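Local coordinates for protein heat shock protease HtrA (Thermotoga maritima, PDB 1L1J) that is an ATP-independent heat-shock protease, probably a serine endopeptidase, seen here as its protease domain without the rest of the longer protein, at residues N72-G77 and G181-P186; L103-I108 and I216-K221; I135-P140 and H145-G150. All coordinates share one frame; numbering follows the deposited sequence.

Interaction 1 lies close to the centre of the chain and brings together His74 and Ser183 of the predicted charge relay system. Interaction 2 supplies the third member, Asp104. Its OD1 lies 2.8 Å from His74 ND1, and its backbone O lies 2.8 Å from Asn72 ND2, both probable hydrogen bonds. The centres of interactions 1 and 2 are about 11 Å apart. Interaction 3 is a hairpin on the other side of the chain's centre from interaction 2; their nearest atoms are about 11 Å apart. It meets the Ser183 segment directly: Ile137 N lies 3.0 Å from Pro186 O, and Gly138 packs against Asn182.

Interaction 1: N72-G77 and G181-P186; sequences NYHVVG and GNSGGP
The Asn72 side chain and the edge of the His74 ring both approach Ser183. The closely packed part is the Asn72 side. Asn72, Ser183 and Gly184 are all buried, and the CA atoms of Asn72 and Gly184 are 4.6 Å apart. The amide oxygen of Asn72 comes near both Ser183 OG and Gly184 N. Its OD1 is 3.3 Å from Ser183 OG, a hydrogen bond donated by the serine. The same OD1 is 3.6 Å from Gly184 N. The hydroxyl bond is tentative, because the modelled place of Ser183 OG is uncertain. Ala200 N also lies within bonding range of OG, subject to the same doubt. The other end of the amide is held by Asp104, whose backbone O accepts from Asn72 ND2. This second bond helps fix the rotation of the amide.

The His74 side is looser and partly open to solvent. The ring meets Ser183 at its edge only, with OG in the ring plane, 3.4 Å from His74 NE2. With chi1 at 68°, CG of His74 sits between the backbone N and the carbonyl carbon. This folds the ring back over Asn72, whose CB lies 3.5 Å above one face, near the rim. His74 ND1 bonds Asp104 OD1, and Phe35 meets the ring edge-to-face.

Each segment also has a backbone turn of its own. Val75 N bonds Asn72 O at 2.9 Å as the short helix 73-76 begins. Gly185 N bonds Asn182 O at 3.0 Å, closing a type II beta turn with Gly184 at its third position, where positive phi suits glycine. The arrangement is consistent with the Ser and His of a Ser-His-Asp catalytic triad, set in the cleft between the two beta-barrels of a chymotrypsin-fold protease.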
loop_
_atom_site.group_PDB
_atom_site.type_symbol
_atom_site.label_atom_id
_atom_site.label_comp_id
_atom_site.label_asym_id
_atom_site.label_seq_id
_atom_site.Cartn_x
_atom_site.Cartn_y
_atom_site.Cartn_z
ATOM N N ASN A 72 0.714 -4.742 -0.220
ATOM C CA ASN A 72 1.386 -5.496 0.816
ATOM C C ASN A 72 0.897 -6.941 0.805
ATOM O O ASN A 72 -0.304 -7.197 0.665
ATOM C CB ASN A 72 1.139 -4.842 2.174
ATOM C CG ASN A 72 2.282 -3.948 2.595
ATOM O OD1 ASN A 72 2.128 -3.083 3.454
ATOM N ND2 ASN A 72 3.451 -4.167 1.998
ATOM N N TYR A 73 1.830 -7.885 0.929
ATOM C CA TYR A 73 1.465 -9.288 0.919
ATOM C C TYR A 73 0.506 -9.608 2.045
ATOM O O TYR A 73 -0.435 -10.365 1.852
ATOM C CB TYR A 73 2.689 -10.186 1.057
ATOM C CG TYR A 73 2.329 -11.657 0.978
ATOM C CD1 TYR A 73 1.899 -12.220 -0.227
ATOM C CD2 TYR A 73 2.387 -12.482 2.108
ATOM C CE1 TYR A 73 1.533 -13.557 -0.308
ATOM C CE2 TYR A 73 2.023 -13.825 2.039
ATOM C CZ TYR A 73 1.597 -14.353 0.825
ATOM O OH TYR A 73 1.232 -15.675 0.724
ATOM N N HIS A 74 0.740 -9.043 3.226
ATOM C CA HIS A 74 -0.143 -9.316 4.353
ATOM C C HIS A 74 -1.561 -8.891 4.008
ATOM O O HIS A 74 -2.527 -9.446 4.520
ATOM C CB HIS A 74 0.340 -8.598 5.626
ATOM C CG HIS A 74 0.226 -7.100 5.576
ATOM N ND1 HIS A 74 1.317 -6.267 5.714
ATOM C CD2 HIS A 74 -0.850 -6.288 5.446
ATOM C CE1 HIS A 74 0.917 -5.010 5.670
ATOM N NE2 HIS A 74 -0.394 -4.996 5.507
ATOM N N VAL A 75 -1.691 -7.911 3.128
ATOM C CA VAL A 75 -3.013 -7.453 2.741
ATOM C C VAL A 75 -3.669 -8.586 1.962
ATOM O O VAL A 75 -4.474 -9.324 2.518
ATOM C CB VAL A 75 -2.932 -6.145 1.893
ATOM C CG1 VAL A 75 -4.295 -5.779 1.322
ATOM C CG2 VAL A 75 -2.430 -5.008 2.774
ATOM N N VAL A 76 -3.296 -8.738 0.691
ATOM C CA VAL A 76 -3.843 -9.787 -0.171
ATOM C C VAL A 76 -3.423 -11.183 0.278
ATOM O O VAL A 76 -4.256 -12.078 0.395
ATOM C CB VAL A 76 -3.407 -9.583 -1.638
ATOM C CG1 VAL A 76 -3.719 -10.824 -2.455
ATOM C CG2 VAL A 76 -4.130 -8.382 -2.229
ATOM N N GLY A 77 -2.133 -11.368 0.524
ATOM C CA GLY A 77 -1.641 -12.667 0.958
ATOM C C GLY A 77 -2.171 -13.813 0.119
ATOM O O GLY A 77 -2.556 -13.618 -1.038
ATOM N N GLY A 181 -4.603 1.945 7.337
ATOM C CA GLY A 181 -5.413 2.783 6.479
ATOM C C GLY A 181 -4.735 3.209 5.199
ATOM O O GLY A 181 -5.373 3.818 4.352
ATOM N N ASN A 182 -3.442 2.937 5.061
ATOM C CA ASN A 182 -2.732 3.290 3.832
ATOM C C ASN A 182 -1.617 2.292 3.500
ATOM O O ASN A 182 -0.802 2.526 2.600
ATOM C CB ASN A 182 -2.170 4.722 3.880
ATOM C CG ASN A 182 -1.171 4.927 4.989
ATOM O OD1 ASN A 182 -0.433 4.012 5.360
ATOM N ND2 ASN A 182 -1.125 6.141 5.513
ATOM N N SER A 183 -1.607 1.185 4.242
ATOM C CA SER A 183 -0.668 0.083 4.049
ATOM C C SER A 183 -0.972 -0.396 2.626
ATOM O O SER A 183 -2.139 -0.472 2.241
ATOM C CB SER A 183 -0.994 -1.034 5.053
ATOM O OG SER A 183 0.169 -1.639 5.609
ATOM N N GLY A 184 0.049 -0.702 1.836
ATOM C CA GLY A 184 -0.213 -1.151 0.482
ATOM C C GLY A 184 -0.296 -0.016 -0.517
ATOM O O GLY A 184 -0.086 -0.230 -1.705
ATOM N N GLY A 185 -0.626 1.189 -0.066
ATOM C CA GLY A 185 -0.684 2.327 -0.978
ATOM C C GLY A 185 0.741 2.752 -1.334
ATOM O O GLY A 185 1.692 2.096 -0.908
ATOM N N PRO A 186 0.941 3.827 -2.105
ATOM C CA PRO A 186 2.344 4.140 -2.387
ATOM C C PRO A 186 2.897 5.267 -1.518
ATOM O O PRO A 186 2.139 6.024 -0.903
ATOM C CB PRO A 186 2.302 4.538 -3.854
ATOM C CG PRO A 186 1.034 5.341 -3.902
ATOM C CD PRO A 186 0.054 4.501 -3.071
#

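Interaction 2: L103-I108 and I216-K221; sequences LDIAVI and INTVKK
Ile105 reaches from its strand to Val219 and Thr218 on helix 216-223. Its CB carries two branches toward the helix. CG2 stands anti to the backbone N and meets Val219 CG1 at 4.0 Å. CG1 mainly serves as the arm of the other branch. It stands beside the backbone N (chi1 -64°), and the chain then runs on extended, with chi2 at -177°. This delivers CD1 to the helix surface. There CD1 lies 3.4 Å from Val219 CA and 3.6 Å from Val219 CG2. It also approaches Thr218, 4.3 Å from its CG2. The Ile105 and Val219 side chains cross at a slant; both valine methyls take part.

Leu103 adds a looser contact at the exposed margin, where its CD2 is 4.5 Å from Thr218 CG2. Leu70 touches both Ile105 and Val219, and Ile197 also packs on Val219. Asp104 and Ile105 form a G1 beta bulge opposite Asp100. The bulge lies where the loop carrying the predicted catalytic Asp104 enters the strand.

The polar ends of Asp104 and Asn217 are engaged elsewhere, with His74 and with Asp124 and Ser125. Helix 216-223, the last modelled in this chain, meets this strand of the first barrel mainly through apolar contacts. With no hydrogen bond or salt bridge across it, the contact rests on fit and burial of apolar groups and imposes no directional bonding.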
loop_
_atom_site.group_PDB
_atom_site.type_symbol
_atom_site.label_atom_id
_atom_site.label_comp_id
_atom_site.label_asym_id
_atom_site.label_seq_id
_atom_site.Cartn_x
_atom_site.Cartn_y
_atom_site.Cartn_z
ATOM N N LEU A 103 9.293 -10.326 2.384
ATOM C CA LEU A 103 9.582 -8.960 1.936
ATOM C C LEU A 103 8.295 -8.151 2.096
ATOM O O LEU A 103 8.309 -6.931 2.290
ATOM C CB LEU A 103 9.984 -8.962 0.464
ATOM C CG LEU A 103 11.215 -9.784 0.105
ATOM C CD1 LEU A 103 11.250 -10.000 -1.393
ATOM C CD2 LEU A 103 12.469 -9.084 0.603
ATOM N N ASP A 104 7.191 -8.880 2.002
ATOM C CA ASP A 104 5.833 -8.369 2.107
ATOM C C ASP A 104 5.397 -7.536 0.909
ATOM O O ASP A 104 4.736 -6.508 1.057
ATOM C CB ASP A 104 5.631 -7.576 3.400
ATOM C CG ASP A 104 4.157 -7.376 3.728
ATOM O OD1 ASP A 104 3.841 -6.626 4.675
ATOM O OD2 ASP A 104 3.309 -7.976 3.036
ATOM N N ILE A 105 5.785 -7.995 -0.278
ATOM C CA ILE A 105 5.418 -7.356 -1.537
ATOM C C ILE A 105 4.414 -8.312 -2.171
ATOM O O ILE A 105 4.423 -9.509 -1.874
ATOM C CB ILE A 105 6.621 -7.214 -2.491
ATOM C CG1 ILE A 105 7.667 -6.282 -1.880
ATOM C CG2 ILE A 105 6.164 -6.673 -3.832
ATOM C CD1 ILE A 105 8.866 -6.014 -2.789
ATOM N N ALA A 106 3.550 -7.796 -3.037
ATOM C CA ALA A 106 2.557 -8.640 -3.682
ATOM C C ALA A 106 1.962 -7.935 -4.882
ATOM O O ALA A 106 1.530 -6.796 -4.782
ATOM C CB ALA A 106 1.460 -9.002 -2.691
ATOM N N VAL A 107 1.944 -8.618 -6.022
ATOM C CA VAL A 107 1.390 -8.038 -7.234
ATOM C C VAL A 107 0.052 -8.684 -7.608
ATOM O O VAL A 107 -0.158 -9.889 -7.439
ATOM C CB VAL A 107 2.380 -8.153 -8.412
ATOM C CG1 VAL A 107 2.638 -9.614 -8.737
ATOM C CG2 VAL A 107 1.837 -7.403 -9.619
ATOM N N ILE A 108 -0.845 -7.854 -8.123
ATOM C CA ILE A 108 -2.179 -8.267 -8.495
ATOM C C ILE A 108 -2.478 -7.816 -9.923
ATOM O O ILE A 108 -1.751 -6.990 -10.472
ATOM C CB ILE A 108 -3.171 -7.667 -7.480
ATOM C CG1 ILE A 108 -3.724 -8.786 -6.602
ATOM C CG2 ILE A 108 -4.238 -6.828 -8.180
ATOM C CD1 ILE A 108 -2.660 -9.492 -5.799
ATOM N N ILE A 216 11.168 0.808 -3.529
ATOM C CA ILE A 216 10.775 0.210 -4.807
ATOM C C ILE A 216 11.905 -0.574 -5.461
ATOM O O ILE A 216 11.657 -1.582 -6.117
ATOM C CB ILE A 216 10.253 1.230 -5.847
ATOM C CG1 ILE A 216 10.731 2.627 -5.488
ATOM C CG2 ILE A 216 8.740 1.072 -6.009
ATOM C CD1 ILE A 216 12.229 2.746 -5.471
ATOM N N ASN A 217 13.142 -0.120 -5.302
ATOM C CA ASN A 217 14.253 -0.855 -5.885
ATOM C C ASN A 217 14.192 -2.299 -5.434
ATOM O O ASN A 217 14.551 -3.205 -6.172
ATOM C CB ASN A 217 15.570 -0.231 -5.474
ATOM C CG ASN A 217 15.934 0.931 -6.347
ATOM O OD1 ASN A 217 15.058 1.680 -6.793
ATOM N ND2 ASN A 217 17.227 1.102 -6.605
ATOM N N THR A 218 13.731 -2.516 -4.212
ATOM C CA THR A 218 13.599 -3.867 -3.714
ATOM C C THR A 218 12.421 -4.482 -4.458
ATOM O O THR A 218 12.484 -5.620 -4.903
ATOM C CB THR A 218 13.332 -3.866 -2.204
ATOM O OG1 THR A 218 14.511 -3.415 -1.527
ATOM C CG2 THR A 218 12.951 -5.259 -1.711
ATOM N N VAL A 219 11.354 -3.706 -4.608
ATOM C CA VAL A 219 10.156 -4.166 -5.296
ATOM C C VAL A 219 10.473 -4.537 -6.750
ATOM O O VAL A 219 9.956 -5.527 -7.272
ATOM C CB VAL A 219 9.048 -3.073 -5.258
ATOM C CG1 VAL A 219 7.741 -3.619 -5.824
ATOM C CG2 VAL A 219 8.840 -2.589 -3.825
ATOM N N LYS A 220 11.329 -3.746 -7.395
ATOM C CA LYS A 220 11.731 -4.001 -8.779
ATOM C C LYS A 220 12.456 -5.350 -8.877
ATOM O O LYS A 220 12.209 -6.138 -9.788
ATOM C CB LYS A 220 12.666 -2.898 -9.287
ATOM C CG LYS A 220 12.044 -1.522 -9.421
ATOM C CD LYS A 220 13.086 -0.544 -9.921
ATOM C CE LYS A 220 12.627 0.895 -9.817
ATOM N NZ LYS A 220 13.801 1.813 -9.942
ATOM N N LYS A 221 13.361 -5.609 -7.940
ATOM C CA LYS A 221 14.075 -6.869 -7.947
ATOM C C LYS A 221 13.071 -7.999 -7.753
ATOM O O LYS A 221 13.309 -9.122 -8.195
ATOM C CB LYS A 221 15.139 -6.910 -6.841
ATOM C CG LYS A 221 16.251 -5.876 -7.023
ATOM C CD LYS A 221 17.394 -6.036 -6.012
ATOM C CE LYS A 221 18.424 -4.911 -6.178
ATOM N NZ LYS A 221 19.670 -5.122 -5.382
#

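Interaction 3: I135-P140 and H145-G150; sequences IAIGNP and HTVTVG
Four backbone hydrogen bonds tie Ala136 to Thr148 and Gly138 to Thr146. Ala136 N donates to Thr148 O at 3.0 Å. Thr148 N returns a bond to Ala136 O at 3.3 Å. Gly138 N meets Thr146 O at 3.0 Å. The return bond, Thr146 N to Gly138 O at 3.1 Å, is the most bent of the four (141° at the hydrogen). Asn139 and His145, next along, are outside the strands.

Next to the Ala136-Thr148 pair, Thr148 OG1 lies 3.4 Å from Ala136 CB. The hydroxyl is bonded to Ala177 O, and the Thr148 side chain touches Asn182. In the other pair, Thr146 OG1 lies 3.7 Å from Gly138 O.

On the face of Ile135, Ile137, Val147 and Val149 the contacts between these side chains are apolar. Ile135 CG2, set opposite the backbone N by chi1 of -42°, meets Val147 CG1 at 3.8 Å and also touches Val149 CG2. Ile137 CG1 touches Val147 CG2 at 4.2 Å, and His145 runs alongside Ile137. Val9 and Val10 of helix 5-13 lie against this layer. The pattern is that of an antiparallel beta hairpin, here in the second barrel of the trypsin-like fold.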
loop_
_atom_site.group_PDB
_atom_site.type_symbol
_atom_site.label_atom_id
_atom_site.label_comp_id
_atom_site.label_asym_id
_atom_site.label_seq_id
_atom_site.Cartn_x
_atom_site.Cartn_y
_atom_site.Cartn_z
ATOM N N ILE A 135 5.003 11.429 0.442
ATOM C CA ILE A 135 3.565 11.535 0.547
ATOM C C ILE A 135 2.982 10.136 0.534
ATOM O O ILE A 135 3.126 9.424 -0.448
ATOM C CB ILE A 135 3.005 12.370 -0.637
ATOM C CG1 ILE A 135 3.907 13.587 -0.892
ATOM C CG2 ILE A 135 1.604 12.867 -0.317
ATOM C CD1 ILE A 135 3.511 14.414 -2.098
ATOM N N ALA A 136 2.351 9.732 1.629
ATOM C CA ALA A 136 1.747 8.409 1.709
ATOM C C ALA A 136 0.313 8.505 1.212
ATOM O O ALA A 136 -0.429 9.396 1.637
ATOM C CB ALA A 136 1.760 7.931 3.125
ATOM N N ILE A 137 -0.087 7.620 0.301
ATOM C CA ILE A 137 -1.462 7.664 -0.197
ATOM C C ILE A 137 -2.169 6.349 0.049
ATOM O O ILE A 137 -1.594 5.273 -0.155
ATOM C CB ILE A 137 -1.549 7.974 -1.701
ATOM C CG1 ILE A 137 -0.777 9.254 -2.031
ATOM C CG2 ILE A 137 -3.005 8.175 -2.087
ATOM C CD1 ILE A 137 -1.229 9.951 -3.285
ATOM N N GLY A 138 -3.417 6.435 0.499
ATOM C CA GLY A 138 -4.182 5.233 0.779
ATOM C C GLY A 138 -5.574 5.314 0.193
ATOM O O GLY A 138 -5.986 6.378 -0.294
ATOM N N ASN A 139 -6.321 4.215 0.252
ATOM C CA ASN A 139 -7.656 4.241 -0.315
ATOM C C ASN A 139 -8.560 3.106 0.149
ATOM O O ASN A 139 -9.368 2.595 -0.629
ATOM C CB ASN A 139 -7.543 4.217 -1.839
ATOM C CG ASN A 139 -8.867 4.497 -2.521
ATOM O OD1 ASN A 139 -9.921 4.487 -1.880
ATOM N ND2 ASN A 139 -8.824 4.744 -3.829
ATOM N N PRO A 140 -8.461 2.714 1.428
ATOM C CA PRO A 140 -9.292 1.620 1.942
ATOM C C PRO A 140 -10.813 1.736 1.759
ATOM O O PRO A 140 -11.505 0.717 1.721
ATOM C CB PRO A 140 -8.885 1.543 3.407
ATOM C CG PRO A 140 -8.560 2.938 3.733
ATOM C CD PRO A 140 -7.749 3.373 2.534
ATOM N N HIS A 145 -9.324 8.991 -1.323
ATOM C CA HIS A 145 -7.948 8.737 -0.932
ATOM C C HIS A 145 -7.546 9.511 0.343
ATOM O O HIS A 145 -7.804 10.716 0.457
ATOM C CB HIS A 145 -7.053 9.163 -2.076
ATOM C CG HIS A 145 -7.362 10.533 -2.577
ATOM N ND1 HIS A 145 -8.601 10.876 -3.069
ATOM C CD2 HIS A 145 -6.606 11.655 -2.652
ATOM C CE1 HIS A 145 -8.595 12.148 -3.429
ATOM N NE2 HIS A 145 -7.395 12.645 -3.187
ATOM N N THR A 146 -6.929 8.813 1.295
ATOM C CA THR A 146 -6.458 9.441 2.521
ATOM C C THR A 146 -4.992 9.805 2.271
ATOM O O THR A 146 -4.306 9.110 1.530
ATOM C CB THR A 146 -6.544 8.479 3.727
ATOM O OG1 THR A 146 -6.106 7.175 3.336
ATOM C CG2 THR A 146 -7.966 8.382 4.230
ATOM N N VAL A 147 -4.504 10.882 2.881
ATOM C CA VAL A 147 -3.119 11.295 2.674
ATOM C C VAL A 147 -2.414 11.784 3.937
ATOM O O VAL A 147 -3.015 12.458 4.758
ATOM C CB VAL A 147 -3.052 12.415 1.599
ATOM C CG1 VAL A 147 -1.701 13.108 1.630
ATOM C CG2 VAL A 147 -3.300 11.823 0.217
ATOM N N THR A 148 -1.144 11.420 4.100
ATOM C CA THR A 148 -0.349 11.862 5.247
ATOM C C THR A 148 1.004 12.267 4.702
ATOM O O THR A 148 1.523 11.658 3.781
ATOM C CB THR A 148 -0.160 10.773 6.343
ATOM O OG1 THR A 148 0.523 9.640 5.806
ATOM C CG2 THR A 148 -1.504 10.333 6.888
ATOM N N VAL A 149 1.560 13.323 5.267
ATOM C CA VAL A 149 2.819 13.841 4.797
ATOM C C VAL A 149 3.876 13.898 5.877
ATOM O O VAL A 149 3.588 14.108 7.052
ATOM C CB VAL A 149 2.616 15.244 4.219
ATOM C CG1 VAL A 149 3.873 15.728 3.547
ATOM C CG2 VAL A 149 1.482 15.211 3.249
ATOM N N GLY A 150 5.108 13.711 5.446
ATOM C CA GLY A 150 6.228 13.736 6.347
ATOM C C GLY A 150 7.498 13.884 5.538
ATOM O O GLY A 150 7.532 14.554 4.492
#